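Local atomic coordinates of phosphatidylinositol-specific phospholipase C1 (Streptomyces antibioticus, PDB entry 3H4X), a protein that belongs to the phosphatidylinositol-specific phospholipase C family and is built as a TIM-type beta/alpha barrel. Residues H37-K42 with A57-D62; R46-A51 with N83-G88. All coordinates share one frame; numbering follows the deposited sequence.

Contact 1: residues H37-K42 with A57-D62. With EOH (ethanol), chain T.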
ATOM      1  N   HIS A  37       4.847   2.511  -8.697  1.00 10.26           N
ATOM      2  CA  HIS A  37       4.019   3.670  -8.414  1.00 11.05           C
ATOM      3  C   HIS A  37       2.993   3.872  -9.532  1.00 10.98           C
ATOM      4  O   HIS A  37       3.282   3.615 -10.699  1.00 10.88           O
ATOM      5  CB  HIS A  37       4.910   4.907  -8.274  1.00 11.96           C
ATOM      6  CG  HIS A  37       4.195   6.108  -7.742  1.00 14.27           C
ATOM      7  ND1 HIS A  37       3.951   7.232  -8.501  1.00 16.70           N
ATOM      8  CD2 HIS A  37       3.657   6.353  -6.524  1.00 15.77           C
ATOM      9  CE1 HIS A  37       3.302   8.122  -7.769  1.00 16.93           C
ATOM     10  NE2 HIS A  37       3.109   7.611  -6.566  1.00 17.67           N
ATOM     11  N   ASN A  38       1.796   4.324  -9.175  1.00 10.75           N
ATOM     12  CA  ASN A  38       0.756   4.615 -10.169  1.00 10.75           C
ATOM     13  C   ASN A  38       0.519   3.470 -11.156  1.00 10.04           C
ATOM     14  O   ASN A  38       0.560   3.662 -12.374  1.00 10.26           O
ATOM     15  CB  ASN A  38       1.090   5.899 -10.933  1.00 11.71           C
ATOM     16  CG  ASN A  38       0.734   7.147 -10.161  1.00 13.68           C
ATOM     17  OD1 ASN A  38       0.483   7.103  -8.958  1.00 15.55           O
ATOM     18  ND2 ASN A  38       0.702   8.276 -10.859  1.00 16.15           N
ATOM     19  N   ALA A  39       0.246   2.287 -10.612  1.00  9.25           N
ATOM     20  CA  ALA A  39       0.129   1.060 -11.399  1.00  9.12           C
ATOM     21  C   ALA A  39      -1.166   0.983 -12.207  1.00  8.97           C
ATOM     22  O   ALA A  39      -1.331   0.094 -13.045  1.00  9.08           O
ATOM     23  CB  ALA A  39       0.252  -0.148 -10.484  1.00  9.58           C
ATOM     24  N   TYR A  40      -2.072   1.920 -11.952  1.00  8.68           N
ATOM     25  CA  TYR A  40      -3.368   1.975 -12.626  1.00  8.94           C
ATOM     26  C   TYR A  40      -3.283   2.784 -13.919  1.00  9.46           C
ATOM     27  O   TYR A  40      -4.278   2.938 -14.624  1.00  9.41           O
ATOM     28  CB  TYR A  40      -4.397   2.632 -11.700  1.00  8.81           C
ATOM     29  CG  TYR A  40      -3.986   4.039 -11.341  1.00  8.07           C
ATOM     30  CD1 TYR A  40      -4.358   5.110 -12.137  1.00  8.22           C
ATOM     31  CD2 TYR A  40      -3.172   4.287 -10.248  1.00  7.84           C
ATOM     32  CE1 TYR A  40      -3.958   6.396 -11.838  1.00  8.99           C
ATOM     33  CE2 TYR A  40      -2.761   5.568  -9.935  1.00  7.99           C
ATOM     34  CZ  TYR A  40      -3.161   6.624 -10.739  1.00  8.48           C
ATOM     35  OH  TYR A  40      -2.772   7.919 -10.472  1.00 10.14           O
ATOM     36  N   GLU A  41      -2.104   3.312 -14.227  1.00 10.03           N
ATOM     37  CA  GLU A  41      -1.951   4.138 -15.423  1.00 11.27           C
ATOM     38  C   GLU A  41      -1.781   3.290 -16.678  1.00 11.52           C
ATOM     39  O   GLU A  41      -0.923   2.411 -16.741  1.00 11.02           O
ATOM     40  CB  GLU A  41      -0.790   5.120 -15.263  1.00 11.78           C
ATOM     41  CG  GLU A  41      -1.066   6.185 -14.215  1.00 14.10           C
ATOM     42  CD  GLU A  41      -0.078   7.327 -14.255  1.00 17.47           C
ATOM     43  OE1 GLU A  41       1.137   7.062 -14.371  1.00 19.89           O
ATOM     44  OE2 GLU A  41      -0.523   8.490 -14.165  1.00 19.06           O
ATOM     45  N   LYS A  42      -2.604   3.577 -17.681  1.00 12.37           N
ATOM     46  CA  LYS A  42      -2.614   2.804 -18.917  1.00 13.66           C
ATOM     47  C   LYS A  42      -1.257   2.823 -19.627  1.00 14.38           C
ATOM     48  O   LYS A  42      -0.901   1.873 -20.322  1.00 14.70           O
ATOM     49  CB  LYS A  42      -3.734   3.302 -19.837  1.00 14.09           C
ATOM     50  CG  LYS A  42      -5.133   2.995 -19.306  1.00 15.02           C
ATOM     51  CD  LYS A  42      -6.230   3.732 -20.071  1.00 17.03           C
ATOM     52  CE  LYS A  42      -6.372   5.175 -19.607  1.00 18.14           C
ATOM     53  NZ  LYS A  42      -7.537   5.849 -20.247  1.00 19.24           N
ATOM     54  N   ALA A  57       5.503  -6.574  -5.965  1.00  7.62           N
ATOM     55  CA  ALA A  57       4.993  -6.867  -4.629  1.00  7.49           C
ATOM     56  C   ALA A  57       4.041  -5.786  -4.119  1.00  6.92           C
ATOM     57  O   ALA A  57       3.266  -6.012  -3.185  1.00  7.09           O
ATOM     58  CB  ALA A  57       6.149  -7.017  -3.673  1.00  7.93           C
ATOM     59  N   LEU A  58       4.133  -4.603  -4.717  1.00  6.87           N
ATOM     60  CA  LEU A  58       3.354  -3.454  -4.288  1.00  6.73           C
ATOM     61  C   LEU A  58       2.871  -2.727  -5.531  1.00  6.48           C
ATOM     62  O   LEU A  58       3.648  -2.483  -6.451  1.00  6.91           O
ATOM     63  CB  LEU A  58       4.209  -2.534  -3.405  1.00  6.99           C
ATOM     64  CG  LEU A  58       3.599  -1.231  -2.869  1.00  6.95           C
ATOM     65  CD1 LEU A  58       4.402  -0.730  -1.683  1.00  7.93           C
ATOM     66  CD2 LEU A  58       3.507  -0.153  -3.932  1.00  7.85           C
ATOM     67  N   LEU A  59       1.577  -2.430  -5.569  1.00  6.43           N
ATOM     68  CA  LEU A  59       0.977  -1.683  -6.665  1.00  6.62           C
ATOM     69  C   LEU A  59       0.271  -0.493  -6.058  1.00  6.88           C
ATOM     70  O   LEU A  59      -0.524  -0.647  -5.129  1.00  7.36           O
ATOM     71  CB  LEU A  59      -0.032  -2.546  -7.420  1.00  6.94           C
ATOM     72  CG  LEU A  59       0.526  -3.815  -8.062  1.00  7.90           C
ATOM     73  CD1 LEU A  59      -0.608  -4.652  -8.622  1.00  9.37           C
ATOM     74  CD2 LEU A  59       1.550  -3.495  -9.140  1.00  8.81           C
ATOM     75  N   GLU A  60       0.549   0.696  -6.577  1.00  7.33           N
ATOM     76  CA  GLU A  60      -0.002   1.902  -5.985  1.00  8.18           C
ATOM     77  C   GLU A  60      -1.175   2.455  -6.786  1.00  8.00           C
ATOM     78  O   GLU A  60      -1.148   2.481  -8.021  1.00  8.35           O
ATOM     79  CB  GLU A  60       1.100   2.937  -5.829  1.00  9.12           C
ATOM     80  CG  GLU A  60       0.704   4.164  -5.047  1.00 11.43           C
ATOM     81  CD  GLU A  60       1.857   5.126  -4.908  0.55 15.45           C
ATOM     82  OE1 GLU A  60       2.960   4.805  -5.406  0.55 17.29           O
ATOM     83  OE2 GLU A  60       1.667   6.198  -4.305  0.55 18.08           O
ATOM     84  N   LEU A  61      -2.199   2.887  -6.052  1.00  8.15           N
ATOM     85  CA  LEU A  61      -3.442   3.422  -6.603  1.00  9.01           C
ATOM     86  C   LEU A  61      -3.744   4.778  -5.989  1.00  8.47           C
ATOM     87  O   LEU A  61      -3.580   4.961  -4.780  1.00  9.34           O
ATOM     88  CB  LEU A  61      -4.613   2.503  -6.253  1.00 10.05           C
ATOM     89  CG  LEU A  61      -4.579   1.057  -6.725  1.00 12.63           C
ATOM     90  CD1 LEU A  61      -5.814   0.314  -6.252  1.00 14.80           C
ATOM     91  CD2 LEU A  61      -4.470   1.007  -8.235  1.00 13.38           C
ATOM     92  N   ASP A  62      -4.216   5.710  -6.815  1.00  8.09           N
ATOM     93  CA  ASP A  62      -4.661   7.029  -6.356  1.00  8.07           C
ATOM     94  C   ASP A  62      -6.185   7.084  -6.375  1.00  7.98           C
ATOM     95  O   ASP A  62      -6.796   6.903  -7.432  1.00  8.41           O
ATOM     96  CB  ASP A  62      -4.104   8.130  -7.261  1.00  8.71           C
ATOM     97  CG  ASP A  62      -2.598   8.285  -7.147  1.00  9.70           C
ATOM     98  OD1 ASP A  62      -2.043   8.044  -6.056  1.00 12.46           O
ATOM     99  OD2 ASP A  62      -1.965   8.663  -8.151  1.00 10.58           O
TER
HETATM  100  C1  EOH T 358       4.181   8.379  -1.475  1.00 17.05           C
HETATM  101  C2  EOH T 358       4.345   9.884  -1.678  1.00 16.49           C
HETATM  102  O   EOH T 358       4.042   7.671  -2.689  1.00 16.57           O
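Tyr40 reaches Asp62 with its hydroxyl and donates a short hydrogen bond, OH to OD2 2.6 Å. The oxygen is met on its anti side, 29° out of the carboxylate plane, and the phenol ring stands steeply to that plane. With chi1 at 60°, CG sits between the backbone N and the carbonyl carbon of Tyr40, and the ring brings an edge to the backbone of strand 58-64 while the hydroxyl reaches Asp62. At that edge CD2 of Tyr40 lies 3.5 Å from Glu60 O. That carbonyl also accepts the amide of Ala39, N to O 2.9 Å, with the donor in the carbonyl plane. Apolar contacts accompany these bonds: Ala39 CB meets Leu59 CD2 at 3.8 Å, and CD2 of Leu61 closes on Tyr40 CB at the same 3.8 Å.

A type I turn from Asn38 to Glu41 presents Ala39 and Tyr40 to the strand, closed by Glu41 N on Asn38 O (3.3 Å). Glu41 lays CG over one face of the Tyr40 ring, and Lys44 ties the turn by bonding Asn38 O and pairing with Glu41 OE1. The loop leaves the C-terminal end of strand 31-36 and packs along residues 59-62 of the parallel neighbouring strand. Loops that follow the C-terminal ends of the strands in a beta/alpha barrel are where active sites of TIM-type enzymes lie.

Contact 2: residues R46-A51 with N83-G88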
ATOM      1  N   ARG A  46      -1.457  -1.758 -19.766  1.00  9.99           N
ATOM      2  CA  ARG A  46      -2.655  -1.585 -20.571  1.00  9.98           C
ATOM      3  C   ARG A  46      -3.916  -1.894 -19.768  1.00  9.37           C
ATOM      4  O   ARG A  46      -4.898  -1.155 -19.825  1.00  9.53           O
ATOM      5  CB  ARG A  46      -2.589  -2.456 -21.825  1.00 10.84           C
ATOM      6  CG  ARG A  46      -3.765  -2.255 -22.759  1.00 12.69           C
ATOM      7  CD  ARG A  46      -3.576  -2.994 -24.068  1.00 16.21           C
ATOM      8  NE  ARG A  46      -4.786  -2.961 -24.884  1.00 19.43           N
ATOM      9  CZ  ARG A  46      -5.221  -1.886 -25.535  1.00 20.98           C
ATOM     10  NH1 ARG A  46      -4.547  -0.745 -25.463  1.00 21.64           N
ATOM     11  NH2 ARG A  46      -6.333  -1.949 -26.255  1.00 22.22           N
ATOM     12  N   TYR A  47      -3.878  -3.002 -19.035  1.00  9.09           N
ATOM     13  CA  TYR A  47      -4.959  -3.378 -18.130  1.00  8.84           C
ATOM     14  C   TYR A  47      -4.397  -3.571 -16.737  1.00  8.37           C
ATOM     15  O   TYR A  47      -3.228  -3.927 -16.577  1.00  7.99           O
ATOM     16  CB  TYR A  47      -5.616  -4.684 -18.578  1.00  9.31           C
ATOM     17  CG  TYR A  47      -6.351  -4.581 -19.891  1.00 10.99           C
ATOM     18  CD1 TYR A  47      -7.665  -4.135 -19.947  1.00 13.09           C
ATOM     19  CD2 TYR A  47      -5.731  -4.940 -21.080  1.00 12.49           C
ATOM     20  CE1 TYR A  47      -8.335  -4.048 -21.161  1.00 14.49           C
ATOM     21  CE2 TYR A  47      -6.389  -4.852 -22.288  1.00 14.72           C
ATOM     22  CZ  TYR A  47      -7.685  -4.409 -22.322  1.00 15.11           C
ATOM     23  OH  TYR A  47      -8.332  -4.325 -23.532  1.00 17.52           O
ATOM     24  N   PHE A  48      -5.228  -3.358 -15.724  1.00  7.99           N
ATOM     25  CA  PHE A  48      -4.778  -3.604 -14.364  1.00  7.90           C
ATOM     26  C   PHE A  48      -4.317  -5.053 -14.193  1.00  7.69           C
ATOM     27  O   PHE A  48      -3.425  -5.331 -13.396  1.00  7.72           O
ATOM     28  CB  PHE A  48      -5.840  -3.229 -13.326  1.00  8.42           C
ATOM     29  CG  PHE A  48      -5.277  -3.088 -11.946  1.00  8.55           C
ATOM     30  CD1 PHE A  48      -4.396  -2.062 -11.654  1.00  9.74           C
ATOM     31  CD2 PHE A  48      -5.585  -4.002 -10.951  1.00  9.31           C
ATOM     32  CE1 PHE A  48      -3.849  -1.930 -10.391  1.00  9.86           C
ATOM     33  CE2 PHE A  48      -5.042  -3.871  -9.682  1.00 10.16           C
ATOM     34  CZ  PHE A  48      -4.176  -2.834  -9.405  1.00 10.35           C
ATOM     35  N   ALA A  49      -4.908  -5.973 -14.954  1.00  7.44           N
ATOM     36  CA  ALA A  49      -4.466  -7.364 -14.925  1.00  7.72           C
ATOM     37  C   ALA A  49      -2.979  -7.465 -15.244  1.00  7.56           C
ATOM     38  O   ALA A  49      -2.283  -8.324 -14.712  1.00  7.64           O
ATOM     39  CB  ALA A  49      -5.274  -8.206 -15.905  1.00  8.47           C
ATOM     40  N   ASP A  50      -2.499  -6.601 -16.134  1.00  7.65           N
ATOM     41  CA  ASP A  50      -1.079  -6.589 -16.466  1.00  8.07           C
ATOM     42  C   ASP A  50      -0.224  -6.127 -15.285  1.00  7.96           C
ATOM     43  O   ASP A  50       0.881  -6.624 -15.086  1.00  8.23           O
ATOM     44  CB  ASP A  50      -0.810  -5.725 -17.697  1.00  8.55           C
ATOM     45  CG  ASP A  50      -1.497  -6.259 -18.933  1.00  9.10           C
ATOM     46  OD1 ASP A  50      -1.387  -7.478 -19.193  1.00  9.81           O
ATOM     47  OD2 ASP A  50      -2.158  -5.463 -19.627  1.00 10.70           O
ATOM     48  N   ALA A  51      -0.733  -5.180 -14.500  1.00  7.92           N
ATOM     49  CA  ALA A  51      -0.032  -4.769 -13.284  1.00  7.80           C
ATOM     50  C   ALA A  51       0.033  -5.949 -12.315  1.00  7.63           C
ATOM     51  O   ALA A  51       1.073  -6.217 -11.708  1.00  7.92           O
ATOM     52  CB  ALA A  51      -0.726  -3.577 -12.638  1.00  8.27           C
ATOM     53  N   ASN A  83      -9.622   7.762 -14.772  1.00  9.34           N
ATOM     54  CA  ASN A  83      -8.580   7.593 -15.765  1.00  9.26           C
ATOM     55  C   ASN A  83      -7.689   6.472 -15.260  1.00  9.07           C
ATOM     56  O   ASN A  83      -6.811   6.684 -14.423  1.00  9.01           O
ATOM     57  CB  ASN A  83      -7.812   8.904 -15.966  1.00  9.74           C
ATOM     58  CG  ASN A  83      -6.749   8.805 -17.042  1.00 10.38           C
ATOM     59  OD1 ASN A  83      -6.324   7.714 -17.421  1.00 11.63           O
ATOM     60  ND2 ASN A  83      -6.302   9.955 -17.533  1.00 11.56           N
ATOM     61  N   SER A  84      -7.959   5.262 -15.740  1.00  8.97           N
ATOM     62  CA  SER A  84      -7.376   4.074 -15.147  1.00  9.04           C
ATOM     63  C   SER A  84      -7.371   2.927 -16.135  1.00  8.93           C
ATOM     64  O   SER A  84      -8.057   2.968 -17.164  1.00  9.07           O
ATOM     65  CB  SER A  84      -8.192   3.652 -13.926  1.00  9.33           C
ATOM     66  OG  SER A  84      -9.375   2.985 -14.339  1.00 10.09           O
ATOM     67  N   ASN A  85      -6.609   1.892 -15.799  1.00  8.73           N
ATOM     68  CA  ASN A  85      -6.563   0.675 -16.594  1.00  8.87           C
ATOM     69  C   ASN A  85      -7.467  -0.422 -16.034  1.00  9.11           C
ATOM     70  O   ASN A  85      -7.387  -1.579 -16.445  1.00  8.81           O
ATOM     71  CB  ASN A  85      -5.125   0.176 -16.725  1.00  9.11           C
ATOM     72  CG  ASN A  85      -4.468  -0.078 -15.384  1.00  8.42           C
ATOM     73  OD1 ASN A  85      -5.136  -0.143 -14.351  1.00  8.39           O
ATOM     74  ND2 ASN A  85      -3.151  -0.225 -15.393  1.00  9.02           N
ATOM     75  N   CYS A  86      -8.337  -0.052 -15.104  1.00  9.63           N
ATOM     76  CA  CYS A  86      -9.236  -1.011 -14.464  1.00 10.54           C
ATOM     77  C   CYS A  86     -10.470  -1.258 -15.331  1.00 10.59           C
ATOM     78  O   CYS A  86     -11.000  -0.320 -15.931  1.00 10.65           O
ATOM     79  CB  CYS A  86      -9.633  -0.504 -13.079  1.00 11.20           C
ATOM     80  SG  CYS A  86      -8.205  -0.073 -12.052  1.00 14.50           S
ATOM     81  N   GLU A  87     -10.923  -2.512 -15.397  1.00 11.20           N
ATOM     82  CA  GLU A  87     -12.028  -2.890 -16.290  1.00 12.13           C
ATOM     83  C   GLU A  87     -13.308  -3.302 -15.581  1.00 12.22           C
ATOM     84  O   GLU A  87     -14.363  -3.370 -16.209  1.00 12.65           O
ATOM     85  CB  GLU A  87     -11.679  -4.091 -17.167  1.00 12.93           C
ATOM     86  CG  GLU A  87     -10.328  -4.178 -17.790  1.00 14.41           C
ATOM     87  CD  GLU A  87     -10.106  -5.582 -18.346  1.00 15.33           C
ATOM     88  OE1 GLU A  87      -9.239  -6.310 -17.822  1.00 15.84           O
ATOM     89  OE2 GLU A  87     -10.840  -5.985 -19.279  1.00 15.17           O
ATOM     90  N   GLY A  88     -13.219  -3.656 -14.305  1.00 12.27           N
ATOM     91  CA  GLY A  88     -14.369  -4.237 -13.618  1.00 12.82           C
ATOM     92  C   GLY A  88     -14.757  -5.597 -14.179  1.00 13.02           C
ATOM     93  O   GLY A  88     -15.941  -5.890 -14.360  1.00 13.64           O
TER
HETATM   94  O   HOH W   1      -7.653  -5.569 -15.719  1.00 11.87           O
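Backbone meets backbone where Phe48 N, in the first turn of helix 48-52, donates to Asn85 O at 2.9 Å, approaching from above the carbonyl plane. In this TIM-type barrel the bond joins the N-terminus of the short helix to the loop before helix 104-117. Tyr47 is the N-cap residue, and the Asp50 side chain accepts its N-H through OD2 at 3.1 Å. In the facing loop, Ser84 OG takes the N-H of Cys86 in an ST turn.

The Asn85 side chain lies against the start of the helix. OD1 lies 3.3 Å from Phe48 CB and at the edge of the ring, near its plane, while ND2 is held by Tyr45 O. Phe48 CG is anti to the backbone N (chi1 -163°), carrying the ring past Cys86, whose SG sits obliquely 4.7 Å from the ring centroid. Beyond it, the ring packs on Cys107 and Met111 of helix 104-117.

Glu87 runs extended across Tyr47, its CD 3.3 Å from CD1 of the ring. The backbone amides of Arg96, Thr97 and Lys98 grip its buried carboxylate. A water completes the join, accepting from Ala49 N at 2.9 Å and donating to Glu87 OE1 at 2.7 Å.

The four segments interleave along the chain: 37-42 and 57-62 of contact 1 alternate with 46-51 and 83-88 of contact 2. Their centres are about 10 Å apart, contact 1 lying about 9 Å from the chain's centre and contact 2 about 17 Å. They touch directly through Asn85, whose N lies 2.8 Å from Tyr40 O and whose ND2 lies 3.0 Å from Ala39 O, both probable hydrogen bonds. Phe48 adds an apolar link to Leu59 and Leu61, so loop 37-42, helix 48-52 and loop 83-88 gather around strand 58-64. Lys42 and Asn83, one from each contact, line a pocket with Asp101 that holds an acetyl group.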